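Local coordinates for inosine-uridine preferring nucleoside hydrolase family protein (Bacillus anthracis, PDB 2C40) that belongs to the inosine-uridine preferring nucleoside hydrolase family and holds a calcium ion and alpha-D-ribofuranose together in a single pocket, at residues V16-L21 with V27-V32; R133-A138 with A187-D192; V161-H166 with N173-P178; C39-A44 with V62-S67. One frame throughout, in Å; residues are numbered along the deposited sequence.

Interaction 1: V16-L21 with V27-V32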
loop_
_atom_site.group_PDB
_atom_site.type_symbol
_atom_site.label_atom_id
_atom_site.label_comp_id
_atom_site.label_asym_id
_atom_site.label_seq_id
_atom_site.Cartn_x
_atom_site.Cartn_y
_atom_site.Cartn_z
ATOM N N VAL A 16 -6.469 1.700 12.439
ATOM C CA VAL A 16 -6.934 3.072 12.580
ATOM C C VAL A 16 -7.852 3.211 13.809
ATOM O O VAL A 16 -7.852 4.242 14.493
ATOM C CB VAL A 16 -7.620 3.549 11.295
ATOM C CG1 VAL A 16 -8.415 4.788 11.571
ATOM C CG2 VAL A 16 -6.560 3.776 10.194
ATOM N N SER A 17 -8.631 2.161 14.076
ATOM C CA SER A 17 -9.572 2.158 15.188
ATOM C C SER A 17 -8.787 2.172 16.486
ATOM O O SER A 17 -9.110 2.921 17.382
ATOM C CB SER A 17 -10.470 0.904 15.159
ATOM O OG SER A 17 -11.468 0.916 14.146
ATOM N N LEU A 18 -7.749 1.338 16.587
ATOM C CA LEU A 18 -6.877 1.363 17.738
ATOM C C LEU A 18 -6.336 2.760 18.007
ATOM O O LEU A 18 -6.439 3.289 19.121
ATOM C CB LEU A 18 -5.721 0.386 17.547
ATOM C CG LEU A 18 -4.698 0.349 18.676
ATOM C CD1 LEU A 18 -5.315 -0.150 19.944
ATOM C CD2 LEU A 18 -3.520 -0.514 18.275
ATOM N N PHE A 19 -5.781 3.380 16.972
ATOM C CA PHE A 19 -5.246 4.736 17.098
ATOM C C PHE A 19 -6.307 5.722 17.586
ATOM O O PHE A 19 -6.031 6.528 18.468
ATOM C CB PHE A 19 -4.566 5.178 15.801
ATOM C CG PHE A 19 -4.433 6.634 15.665
ATOM C CD1 PHE A 19 -3.473 7.318 16.375
ATOM C CD2 PHE A 19 -5.283 7.355 14.802
ATOM C CE1 PHE A 19 -3.336 8.708 16.224
ATOM C CE2 PHE A 19 -5.152 8.716 14.660
ATOM C CZ PHE A 19 -4.182 9.400 15.383
ATOM N N LEU A 20 -7.528 5.645 17.064
ATOM C CA LEU A 20 -8.566 6.584 17.506
ATOM C C LEU A 20 -9.107 6.260 18.912
ATOM O O LEU A 20 -9.361 7.174 19.670
ATOM C CB LEU A 20 -9.703 6.611 16.514
ATOM C CG LEU A 20 -9.364 7.057 15.091
ATOM C CD1 LEU A 20 -10.480 6.697 14.211
ATOM C CD2 LEU A 20 -9.107 8.531 15.027
ATOM N N LEU A 21 -9.277 4.983 19.275
ATOM C CA LEU A 21 -9.734 4.626 20.629
ATOM C C LEU A 21 -8.841 5.297 21.671
ATOM O O LEU A 21 -9.281 5.760 22.744
ATOM C CB LEU A 21 -9.699 3.088 20.866
ATOM C CG LEU A 21 -10.750 2.262 20.106
ATOM C CD1 LEU A 21 -10.266 0.865 19.879
ATOM C CD2 LEU A 21 -12.151 2.284 20.817
ATOM N N VAL A 27 -12.796 6.626 27.172
ATOM C CA VAL A 27 -12.464 5.209 27.012
ATOM C C VAL A 27 -11.109 4.863 27.625
ATOM O O VAL A 27 -10.098 5.567 27.444
ATOM C CB VAL A 27 -12.510 4.769 25.496
ATOM C CG1 VAL A 27 -11.775 3.412 25.204
ATOM C CG2 VAL A 27 -13.945 4.697 25.035
ATOM N N GLU A 28 -11.105 3.747 28.327
ATOM C CA GLU A 28 -9.898 3.214 28.908
ATOM C C GLU A 28 -9.796 1.803 28.408
ATOM O O GLU A 28 -10.595 0.953 28.796
ATOM C CB GLU A 28 -9.976 3.232 30.436
ATOM C CG GLU A 28 -8.816 2.552 31.142
ATOM C CD GLU A 28 -9.054 2.366 32.641
ATOM O OE1 GLU A 28 -8.413 1.463 33.231
ATOM O OE2 GLU A 28 -9.879 3.109 33.232
ATOM N N LEU A 29 -8.815 1.581 27.533
ATOM C CA LEU A 29 -8.540 0.277 26.965
ATOM C C LEU A 29 -7.893 -0.553 28.069
ATOM O O LEU A 29 -6.847 -0.186 28.550
ATOM C CB LEU A 29 -7.605 0.427 25.765
ATOM C CG LEU A 29 -8.149 0.253 24.346
ATOM C CD1 LEU A 29 -9.592 0.645 24.146
ATOM C CD2 LEU A 29 -7.203 0.909 23.267
ATOM N N THR A 30 -8.538 -1.649 28.477
ATOM C CA THR A 30 -7.986 -2.572 29.461
ATOM C C THR A 30 -7.093 -3.658 28.854
ATOM O O THR A 30 -6.262 -4.239 29.527
ATOM C CB THR A 30 -9.106 -3.252 30.258
ATOM O OG1 THR A 30 -9.995 -3.905 29.358
ATOM C CG2 THR A 30 -9.872 -2.239 31.040
ATOM N N GLY A 31 -7.279 -3.917 27.577
ATOM C CA GLY A 31 -6.559 -4.942 26.897
ATOM C C GLY A 31 -6.783 -4.802 25.409
ATOM O O GLY A 31 -7.817 -4.329 24.978
ATOM N N VAL A 32 -5.796 -5.237 24.638
ATOM C CA VAL A 32 -5.904 -5.290 23.185
ATOM C C VAL A 32 -5.443 -6.666 22.808
ATOM O O VAL A 32 -4.543 -7.184 23.438
ATOM C CB VAL A 32 -5.050 -4.197 22.513
ATOM C CG1 VAL A 32 -5.195 -4.248 21.024
ATOM C CG2 VAL A 32 -5.478 -2.832 23.000
HETATM O O HOH W 1 -8.581 5.891 25.248
#

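Interaction 2: R133-A138 with A187-D192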
loop_
_atom_site.group_PDB
_atom_site.type_symbol
_atom_site.label_atom_id
_atom_site.label_comp_id
_atom_site.label_asym_id
_atom_site.label_seq_id
_atom_site.Cartn_x
_atom_site.Cartn_y
_atom_site.Cartn_z
ATOM N N ARG A 133 -14.395 -18.854 22.276
ATOM C CA ARG A 133 -13.459 -19.701 22.987
ATOM C C ARG A 133 -13.336 -19.352 24.471
ATOM O O ARG A 133 -13.348 -20.232 25.279
ATOM C CB ARG A 133 -12.121 -19.617 22.271
ATOM C CG ARG A 133 -11.193 -20.704 22.613
ATOM C CD ARG A 133 -10.568 -21.342 21.327
ATOM N NE ARG A 133 -9.571 -20.475 20.762
ATOM C CZ ARG A 133 -8.256 -20.659 20.854
ATOM N NH1 ARG A 133 -7.721 -21.727 21.454
ATOM N NH2 ARG A 133 -7.459 -19.768 20.281
ATOM N N ALA A 134 -13.227 -18.066 24.780
ATOM C CA ALA A 134 -13.288 -17.508 26.134
ATOM C C ALA A 134 -14.528 -17.975 26.879
ATOM O O ALA A 134 -14.453 -18.460 28.003
ATOM C CB ALA A 134 -13.288 -15.942 26.064
ATOM N N LEU A 135 -15.657 -17.873 26.200
ATOM C CA LEU A 135 -16.950 -18.276 26.752
ATOM C C LEU A 135 -17.066 -19.771 26.977
ATOM O O LEU A 135 -17.588 -20.234 28.001
ATOM C CB LEU A 135 -18.047 -17.815 25.811
ATOM C CG LEU A 135 -18.206 -16.287 25.763
ATOM C CD1 LEU A 135 -18.970 -15.927 24.521
ATOM C CD2 LEU A 135 -18.937 -15.775 27.033
ATOM N N TYR A 136 -16.539 -20.538 26.041
ATOM C CA TYR A 136 -16.568 -21.992 26.179
ATOM C C TYR A 136 -15.798 -22.443 27.440
ATOM O O TYR A 136 -16.284 -23.244 28.210
ATOM C CB TYR A 136 -16.076 -22.669 24.907
ATOM C CG TYR A 136 -15.985 -24.133 25.113
ATOM C CD1 TYR A 136 -14.723 -24.759 25.250
ATOM C CD2 TYR A 136 -17.140 -24.911 25.274
ATOM C CE1 TYR A 136 -14.621 -26.119 25.486
ATOM C CE2 TYR A 136 -17.031 -26.302 25.512
ATOM C CZ TYR A 136 -15.764 -26.889 25.611
ATOM O OH TYR A 136 -15.602 -28.252 25.874
ATOM N N GLU A 137 -14.631 -21.862 27.668
ATOM C CA GLU A 137 -13.790 -22.249 28.798
ATOM C C GLU A 137 -14.192 -21.627 30.129
ATOM O O GLU A 137 -14.089 -22.261 31.182
ATOM C CB GLU A 137 -12.354 -21.882 28.504
ATOM C CG GLU A 137 -11.838 -22.658 27.336
ATOM C CD GLU A 137 -10.419 -22.326 26.963
ATOM O OE1 GLU A 137 -9.644 -21.936 27.867
ATOM O OE2 GLU A 137 -10.078 -22.507 25.764
ATOM N N ALA A 138 -14.653 -20.387 30.081
ATOM C CA ALA A 138 -14.999 -19.635 31.286
ATOM C C ALA A 138 -16.282 -18.833 31.084
ATOM O O ALA A 138 -16.245 -17.619 30.945
ATOM C CB ALA A 138 -13.859 -18.707 31.666
ATOM N N ALA A 187 -24.798 -16.950 24.191
ATOM C CA ALA A 187 -24.446 -16.372 25.499
ATOM C C ALA A 187 -25.489 -15.349 25.982
ATOM O O ALA A 187 -26.165 -14.653 25.184
ATOM C CB ALA A 187 -23.062 -15.708 25.448
ATOM N N ASN A 188 -25.579 -15.256 27.300
ATOM C CA ASN A 188 -26.374 -14.237 27.950
ATOM C C ASN A 188 -25.602 -12.900 28.010
ATOM O O ASN A 188 -25.081 -12.486 29.053
ATOM C CB ASN A 188 -26.823 -14.713 29.342
ATOM C CG ASN A 188 -27.855 -13.805 29.966
ATOM O OD1 ASN A 188 -28.543 -13.053 29.288
ATOM N ND2 ASN A 188 -27.968 -13.875 31.262
ATOM N N ILE A 189 -25.549 -12.233 26.868
ATOM C CA ILE A 189 -24.879 -10.958 26.734
ATOM C C ILE A 189 -25.684 -10.050 25.821
ATOM O O ILE A 189 -26.330 -10.553 24.907
ATOM C CB ILE A 189 -23.489 -11.251 26.129
ATOM C CG1 ILE A 189 -22.522 -11.601 27.258
ATOM C CG2 ILE A 189 -22.979 -10.104 25.279
ATOM C CD1 ILE A 189 -21.436 -12.525 26.808
ATOM N N GLU A 190 -25.651 -8.734 26.068
ATOM C CA GLU A 190 -26.194 -7.737 25.115
ATOM C C GLU A 190 -25.216 -7.474 23.912
ATOM O O GLU A 190 -23.996 -7.331 24.093
ATOM C CB GLU A 190 -26.560 -6.409 25.821
ATOM C CG GLU A 190 -27.839 -6.413 26.759
ATOM C CD GLU A 190 -29.097 -7.076 26.121
ATOM O OE1 GLU A 190 -29.592 -6.584 25.075
ATOM O OE2 GLU A 190 -29.570 -8.124 26.650
ATOM N N ILE A 191 -25.776 -7.422 22.704
ATOM C CA ILE A 191 -25.007 -7.279 21.454
ATOM C C ILE A 191 -25.496 -6.094 20.625
ATOM O O ILE A 191 -26.666 -6.029 20.212
ATOM C CB ILE A 191 -25.084 -8.556 20.550
ATOM C CG1 ILE A 191 -24.698 -9.815 21.343
ATOM C CG2 ILE A 191 -24.185 -8.442 19.342
ATOM C CD1 ILE A 191 -24.636 -11.009 20.544
ATOM N N ASP A 192 -24.586 -5.131 20.447
ATOM C CA ASP A 192 -24.713 -4.099 19.468
ATOM C C ASP A 192 -23.951 -4.555 18.199
ATOM O O ASP A 192 -22.765 -4.927 18.261
ATOM C CB ASP A 192 -24.159 -2.766 19.997
ATOM C CG ASP A 192 -24.853 -2.279 21.311
ATOM O OD1 ASP A 192 -26.045 -2.557 21.563
ATOM O OD2 ASP A 192 -24.163 -1.584 22.086
#

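Interaction 3: V161-H166 with N173-P178. With RIB (alpha-D-ribofuranose), chain D.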
loop_
_atom_site.group_PDB
_atom_site.type_symbol
_atom_site.label_atom_id
_atom_site.label_comp_id
_atom_site.label_asym_id
_atom_site.label_seq_id
_atom_site.Cartn_x
_atom_site.Cartn_y
_atom_site.Cartn_z
ATOM N N VAL A 161 -18.954 -11.486 1.048
ATOM C CA VAL A 161 -18.267 -12.757 0.824
ATOM C C VAL A 161 -18.624 -13.316 -0.569
ATOM O O VAL A 161 -19.768 -13.655 -0.838
ATOM C CB VAL A 161 -18.631 -13.806 1.946
ATOM C CG1 VAL A 161 -17.956 -15.108 1.715
ATOM C CG2 VAL A 161 -18.192 -13.325 3.286
ATOM N N HIS A 162 -17.634 -13.415 -1.451
ATOM C CA HIS A 162 -17.855 -13.991 -2.776
ATOM C C HIS A 162 -16.781 -15.074 -3.010
ATOM O O HIS A 162 -15.736 -14.820 -3.534
ATOM C CB HIS A 162 -18.003 -12.874 -3.836
ATOM C CG HIS A 162 -19.159 -11.949 -3.523
ATOM N ND1 HIS A 162 -18.991 -10.691 -2.971
ATOM C CD2 HIS A 162 -20.506 -12.161 -3.552
ATOM C CE1 HIS A 162 -20.173 -10.152 -2.721
ATOM N NE2 HIS A 162 -21.109 -11.022 -3.064
ATOM N N GLU A 163 -17.059 -16.277 -2.510
ATOM C CA GLU A 163 -16.074 -17.331 -2.357
ATOM C C GLU A 163 -16.634 -18.687 -2.731
ATOM O O GLU A 163 -17.838 -18.931 -2.628
ATOM C CB GLU A 163 -15.609 -17.433 -0.913
ATOM C CG GLU A 163 -14.879 -16.253 -0.398
ATOM C CD GLU A 163 -13.629 -15.927 -1.147
ATOM O OE1 GLU A 163 -12.911 -16.840 -1.641
ATOM O OE2 GLU A 163 -13.355 -14.719 -1.232
ATOM N N PRO A 164 -15.757 -19.606 -3.141
ATOM C CA PRO A 164 -16.286 -20.943 -3.418
ATOM C C PRO A 164 -16.971 -21.565 -2.171
ATOM O O PRO A 164 -16.689 -21.192 -1.010
ATOM C CB PRO A 164 -15.035 -21.719 -3.841
ATOM C CG PRO A 164 -14.100 -20.671 -4.346
ATOM C CD PRO A 164 -14.309 -19.538 -3.391
ATOM N N GLU A 165 -17.906 -22.442 -2.433
ATOM C CA GLU A 165 -18.770 -23.069 -1.425
ATOM C C GLU A 165 -19.784 -22.133 -0.762
ATOM O O GLU A 165 -20.539 -22.578 0.065
ATOM C CB GLU A 165 -17.982 -23.740 -0.302
ATOM C CG GLU A 165 -16.876 -24.664 -0.716
ATOM C CD GLU A 165 -16.263 -25.440 0.496
ATOM O OE1 GLU A 165 -15.891 -24.823 1.491
ATOM O OE2 GLU A 165 -16.146 -26.662 0.455
ATOM N N HIS A 166 -19.819 -20.853 -1.096
ATOM C CA HIS A 166 -20.708 -19.967 -0.422
ATOM C C HIS A 166 -21.771 -19.381 -1.350
ATOM O O HIS A 166 -21.470 -19.106 -2.500
ATOM C CB HIS A 166 -19.885 -18.854 0.234
ATOM C CG HIS A 166 -20.684 -18.090 1.226
ATOM N ND1 HIS A 166 -20.921 -16.748 1.104
ATOM C CD2 HIS A 166 -21.394 -18.507 2.291
ATOM C CE1 HIS A 166 -21.714 -16.356 2.079
ATOM N NE2 HIS A 166 -22.010 -17.402 2.819
ATOM N N ASN A 173 -16.629 -11.171 8.681
ATOM C CA ASN A 173 -16.310 -11.502 10.079
ATOM C C ASN A 173 -17.122 -12.701 10.600
ATOM O O ASN A 173 -16.596 -13.515 11.368
ATOM C CB ASN A 173 -16.431 -10.279 11.007
ATOM C CG ASN A 173 -15.307 -9.244 10.778
ATOM O OD1 ASN A 173 -14.257 -9.563 10.210
ATOM N ND2 ASN A 173 -15.507 -8.023 11.274
ATOM N N SER A 174 -18.388 -12.807 10.186
ATOM C CA SER A 174 -19.214 -13.974 10.497
ATOM C C SER A 174 -18.754 -15.202 9.725
ATOM O O SER A 174 -18.568 -16.265 10.302
ATOM C CB SER A 174 -20.690 -13.742 10.169
ATOM O OG SER A 174 -21.115 -12.471 10.608
ATOM N N PHE A 175 -18.598 -15.054 8.421
ATOM C CA PHE A 175 -18.148 -16.162 7.570
ATOM C C PHE A 175 -16.822 -16.820 8.036
ATOM O O PHE A 175 -16.696 -18.009 7.970
ATOM C CB PHE A 175 -18.033 -15.660 6.137
ATOM C CG PHE A 175 -17.699 -16.733 5.112
ATOM C CD1 PHE A 175 -18.596 -17.756 4.855
ATOM C CD2 PHE A 175 -16.514 -16.673 4.380
ATOM C CE1 PHE A 175 -18.325 -18.726 3.932
ATOM C CE2 PHE A 175 -16.199 -17.651 3.430
ATOM C CZ PHE A 175 -17.103 -18.670 3.176
ATOM N N TRP A 176 -15.877 -16.037 8.542
ATOM C CA TRP A 176 -14.569 -16.570 8.959
ATOM C C TRP A 176 -14.705 -17.676 9.956
ATOM O O TRP A 176 -13.923 -18.629 9.920
ATOM C CB TRP A 176 -13.678 -15.495 9.545
ATOM C CG TRP A 176 -12.161 -15.812 9.660
ATOM C CD1 TRP A 176 -11.243 -15.669 8.697
ATOM C CD2 TRP A 176 -11.429 -16.195 10.849
ATOM N NE1 TRP A 176 -10.011 -16.001 9.145
ATOM C CE2 TRP A 176 -10.083 -16.301 10.476
ATOM C CE3 TRP A 176 -11.790 -16.443 12.191
ATOM C CZ2 TRP A 176 -9.068 -16.625 11.376
ATOM C CZ3 TRP A 176 -10.780 -16.806 13.085
ATOM C CH2 TRP A 176 -9.423 -16.886 12.654
ATOM N N ASP A 177 -15.697 -17.552 10.852
ATOM C CA ASP A 177 -15.999 -18.580 11.841
ATOM C C ASP A 177 -17.476 -18.464 12.301
ATOM O O ASP A 177 -17.787 -17.784 13.315
ATOM C CB ASP A 177 -15.051 -18.429 13.020
ATOM C CG ASP A 177 -15.149 -19.585 13.978
ATOM O OD1 ASP A 177 -16.055 -20.391 13.747
ATOM O OD2 ASP A 177 -14.311 -19.717 14.903
ATOM N N PRO A 178 -18.378 -19.095 11.552
ATOM C CA PRO A 178 -19.818 -19.090 11.852
ATOM C C PRO A 178 -20.197 -19.741 13.173
ATOM O O PRO A 178 -21.184 -19.314 13.816
ATOM C CB PRO A 178 -20.424 -19.849 10.673
ATOM C CG PRO A 178 -19.372 -19.805 9.610
ATOM C CD PRO A 178 -18.084 -19.821 10.300
HETATM O O5 RIB D . -16.549 -7.704 6.493
HETATM C C5 RIB D . -15.928 -6.437 6.850
HETATM C C4 RIB D . -14.625 -6.744 7.592
HETATM O O4 RIB D . -13.742 -7.366 6.635
HETATM C C3 RIB D . -13.864 -5.581 8.262
HETATM O O3 RIB D . -13.970 -5.734 9.715
HETATM C C2 RIB D . -12.399 -5.593 7.636
HETATM O O2 RIB D . -11.138 -5.507 8.448
HETATM C C1 RIB D . -12.383 -6.873 6.763
#

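Interaction 4: C39-A44 with V62-S67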
loop_
_atom_site.group_PDB
_atom_site.type_symbol
_atom_site.label_atom_id
_atom_site.label_comp_id
_atom_site.label_asym_id
_atom_site.label_seq_id
_atom_site.Cartn_x
_atom_site.Cartn_y
_atom_site.Cartn_z
ATOM N N CYS A 39 -5.520 -10.410 8.482
ATOM C CA CYS A 39 -4.152 -9.982 8.684
ATOM C C CYS A 39 -3.273 -11.200 8.911
ATOM O O CYS A 39 -3.755 -12.264 9.239
ATOM C CB CYS A 39 -4.007 -9.022 9.878
ATOM S SG CYS A 39 -4.066 -9.743 11.562
ATOM N N TYR A 40 -1.983 -11.006 8.677
ATOM C CA TYR A 40 -0.951 -11.862 9.196
ATOM C C TYR A 40 -0.604 -11.384 10.606
ATOM O O TYR A 40 -0.554 -10.207 10.873
ATOM C CB TYR A 40 0.260 -11.841 8.263
ATOM C CG TYR A 40 0.021 -12.611 6.973
ATOM C CD1 TYR A 40 -0.621 -12.022 5.870
ATOM C CD2 TYR A 40 0.386 -13.939 6.875
ATOM C CE1 TYR A 40 -0.859 -12.753 4.703
ATOM C CE2 TYR A 40 0.177 -14.663 5.702
ATOM C CZ TYR A 40 -0.437 -14.060 4.624
ATOM O OH TYR A 40 -0.624 -14.814 3.496
ATOM N N LEU A 41 -0.381 -12.319 11.516
ATOM C CA LEU A 41 -0.258 -11.989 12.939
ATOM C C LEU A 41 0.916 -11.069 13.282
ATOM O O LEU A 41 0.790 -10.151 14.092
ATOM C CB LEU A 41 -0.145 -13.274 13.758
ATOM C CG LEU A 41 -0.199 -13.143 15.289
ATOM C CD1 LEU A 41 -1.535 -12.558 15.813
ATOM C CD2 LEU A 41 0.091 -14.547 15.839
ATOM N N GLU A 42 2.073 -11.348 12.712
ATOM C CA GLU A 42 3.274 -10.584 13.067
ATOM C C GLU A 42 3.223 -9.084 12.771
ATOM O O GLU A 42 3.396 -8.293 13.682
ATOM C CB GLU A 42 4.522 -11.232 12.490
ATOM C CG GLU A 42 4.798 -12.591 13.171
ATOM C CD GLU A 42 4.960 -12.468 14.724
ATOM O OE1 GLU A 42 5.930 -11.799 15.160
ATOM O OE2 GLU A 42 4.102 -13.008 15.502
ATOM N N PRO A 43 2.949 -8.671 11.506
ATOM C CA PRO A 43 2.814 -7.217 11.270
ATOM C C PRO A 43 1.693 -6.527 12.030
ATOM O O PRO A 43 1.811 -5.347 12.326
ATOM C CB PRO A 43 2.578 -7.130 9.743
ATOM C CG PRO A 43 1.975 -8.415 9.412
ATOM C CD PRO A 43 2.783 -9.403 10.247
ATOM N N ALA A 44 0.595 -7.223 12.307
ATOM C CA ALA A 44 -0.526 -6.654 13.037
ATOM C C ALA A 44 -0.185 -6.440 14.540
ATOM O O ALA A 44 -0.594 -5.420 15.173
ATOM C CB ALA A 44 -1.750 -7.584 12.900
ATOM N N VAL A 62 -0.454 -6.150 24.318
ATOM C CA VAL A 62 -1.171 -6.693 23.170
ATOM C C VAL A 62 -0.985 -8.213 23.176
ATOM O O VAL A 62 0.150 -8.687 23.155
ATOM C CB VAL A 62 -0.678 -6.070 21.827
ATOM C CG1 VAL A 62 -1.503 -6.528 20.659
ATOM C CG2 VAL A 62 -0.734 -4.552 21.893
ATOM N N ALA A 63 -2.098 -8.960 23.218
ATOM C CA ALA A 63 -2.051 -10.398 23.173
ATOM C C ALA A 63 -2.268 -10.927 21.768
ATOM O O ALA A 63 -3.076 -10.400 20.997
ATOM C CB ALA A 63 -3.094 -10.977 24.098
ATOM N N ALA A 64 -1.566 -12.001 21.458
ATOM C CA ALA A 64 -1.708 -12.719 20.214
ATOM C C ALA A 64 -2.686 -13.877 20.346
ATOM O O ALA A 64 -2.523 -14.722 21.240
ATOM C CB ALA A 64 -0.295 -13.250 19.779
ATOM N N SER A 65 -3.668 -13.929 19.441
ATOM C CA SER A 65 -4.578 -15.069 19.351
ATOM C C SER A 65 -3.894 -16.318 18.825
ATOM O O SER A 65 -2.911 -16.226 18.106
ATOM C CB SER A 65 -5.745 -14.742 18.412
ATOM O OG SER A 65 -6.601 -15.843 18.294
ATOM N N ASN A 66 -4.369 -17.497 19.234
ATOM C CA ASN A 66 -3.949 -18.740 18.559
ATOM C C ASN A 66 -5.176 -19.400 17.959
ATOM O O ASN A 66 -5.160 -20.576 17.577
ATOM C CB ASN A 66 -3.060 -19.682 19.423
ATOM C CG ASN A 66 -3.729 -20.165 20.716
ATOM O OD1 ASN A 66 -3.077 -20.837 21.526
ATOM N ND2 ASN A 66 -4.999 -19.867 20.912
ATOM N N SER A 67 -6.222 -18.589 17.811
ATOM C CA SER A 67 -7.454 -19.035 17.174
ATOM C C SER A 67 -7.178 -19.245 15.712
ATOM O O SER A 67 -6.339 -18.555 15.102
ATOM C CB SER A 67 -8.571 -18.041 17.378
ATOM O OG SER A 67 -9.054 -18.048 18.733
#

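Interaction 1: V16-L21 with V27-V32
One water joins the end of the helix to the start of the strand: it lies 2.6 Å from Leu21 O and 2.7 Å from Val27 O, placed to donate to both carbonyls. More acceptors surround it than it has protons, so its bonds are probably shared. No direct hydrogen bond crosses between 16-21 and 27-32; the side chains that meet are apolar. Leu29 pushes both its methyls against the helix. Its CD1 comes to 4.1 Å from Leu21 CB, while its CD2 sits 4.0 Å from Leu18 CD1. That Leu18 methyl also reaches Val32 CG2, at 4.1 Å, and so fills the angle between two strand side chains. It gets there because Leu18 extends its CG away from the backbone N (chi1 178°), which carries the branch outward although the CB itself is not aimed at the strand. The two segments are the helix and second strand of the beta-alpha-beta unit 2-8, 12-21, 27-34, a basic element of this alpha/beta fold. Their local axes approach to 10.3 Å and run at 124°, the helix heading largely back against the strand direction, as a crossover helix does. Phe6 of the first strand touches both Leu18 and Leu21, so the same leucines cover two adjacent strands. Val27, the first residue of the strand, packs its CG1 4.2 Å from Leu21 O, and its side chain also touches Val4.

Interaction 2: R133-A138 with A187-D192
Leu135, on the last full turn of helix 129-137, has its CA 7.8 Å from that of Ala187, the residue at which the chain leaves helix 178-186; an inverse gamma turn centred on Asn188 then leads through Ile189 toward strand 191-194. The turn is closed by a weak bond from Ile189 N to Ala187 O, 3.0 Å long, and it sets the side chains of Ala187 and Ile189 both facing the helix, with Asn188 out in solvent between them. Leu135 answers this pair with its fork. One prong, CD1, lies 4.2 Å from Ala187 CB; the other, CD2, meets Ile189 CD1 at 4.1 Å. Leu135 and Ile189 each carry the next carbon beside their own backbone N (chi1 -68° and -86°), and they meet through methyls at the ends of their branches. These are connections of an alpha/beta fold in which strands 120-124, 145-151 and 191-194 run parallel and side by side: helix 129-137 links the first two, and 178-186 precedes the third. The contact thus joins the end of one crossover helix to the lead-in of strand 191-194, two places from strand 120-124. Ile189 also reaches Ile145 and Leu148 of 145-151, the strand in between. Glu142, in the loop after helix 129-137, borders the group, touching Leu135, Ala187 and Ile189 and taking a hydrogen bond from Asn188 N through OE2. Ile189 O accepts a hydrogen bond from Arg286 NH2.

Interaction 3: V161-H166 with N173-P178
The striking feature is how closely a valine methyl presses on an aromatic face: Val161 CG1 stands 3.6 Å from the centroid of the Phe175 ring, only 20° from its normal, a CH-pi contact. The methyl is displaced toward the rim, and its nearest ring atom is Phe175 CD2 at 3.4 Å. The second methyl, Val161 CG2, lies 3.7 Å from Phe175 CB, so the valine covers the ring and the carbon that carries it. His166 meets the same phenylalanine differently. The two rings are inclined at 49°, neither stacked nor edge-to-face, with His166 CD2 3.5 Å from Phe175 CE1 and the latter atom over one imidazole face. A type II beta turn from Glu163 to His166 curls the loop back, bringing Val161 and His166 to one side chain of helix 172-176. Phe175 reaches them by extending its CG away from the backbone N, and Trp172 meets it edge-to-face. Two residues earlier on the helix, Asn173 belongs to the pocket for alpha-D-ribofuranose. Its ND2 lies 3.2 Å from RIB O3, with a bent N-H...O angle of 141°, and Met151 O and Thr125 O are also acceptors around it; with three acceptors for two protons, at least one bond is probably shared or weak. The sugar is also held by Asn160 ND2, just before Val161, and by Glu171 OE1. Loop and helix are therefore fitted together by apolar and aromatic surfaces without one direct hydrogen bond, whereas Asn160, Glu171 and Asn173, which flank that fit, bind the sugar.

Interaction 4: C39-A44 with V62-S67
The flat group that takes part is the carbonyl group of Ser65, whose O comes within 4.1 Å of Leu41 CD2; no aromatic ring of the two segments is involved. Both methyls of Leu41, CD1 and CD2, stand 4.2 Å from Ala64 CB, so the fork of one leucine meets a methyl while CD2 also nears a carbonyl oxygen. Leu41 is the first helical residue of 41-55. With its CG swung away from the backbone N (chi1 -172°), the branch reaches from the helix start toward the strand end, where the CA atoms of Leu41 and Ala64 are 7.5 Å apart. Beyond Ala64 the chain bends in an ST turn: Ser67 N gives Ser65 OG a bond of 2.8 Å at 157°. The hydroxyl is hydrogen-bonded to Asp130 OD1 as well, and Ser67 OG reaches the same carboxylate oxygen. This ties the segment after the strand to helix 129-137, consistent with the turn placing both hydroxyls near one carboxylate. Helix 41-55 and strand 62-64 complete a beta-alpha-beta unit that starts with strand 27-34. Within the chain 62-64 is the outermost strand at its end of the sheet, with 27-34 beside it. Pro36 also touches Leu41, Met45 of the same helix packs on Ala64, and Ala105 at the start of helix 105-115 lies against Ser65.

Interactions 1 and 4 belong to successive beta-alpha-beta units and join within the sheet, where Val32 O lies 3.0 Å from Ala63 N, a probable hydrogen bond between neighbouring strands. Interaction 4 also reaches interaction 2, through Arg133 NH2 and Ser67 OG at 2.8 Å, and interaction 3, where Trp176 CH2 packs 4.3 Å from Ser67 O. Segment 62-67 is thus common to all three links. Interactions 2 and 3 stay apart, nearest atoms about 7 Å. Only interaction 3 contributes a residue, Asn173, to the sugar pocket; the side chain of Leu18 in interaction 1 is about 11 Å from the calcium ion, and that of Ser65 in interaction 4 about 13 Å.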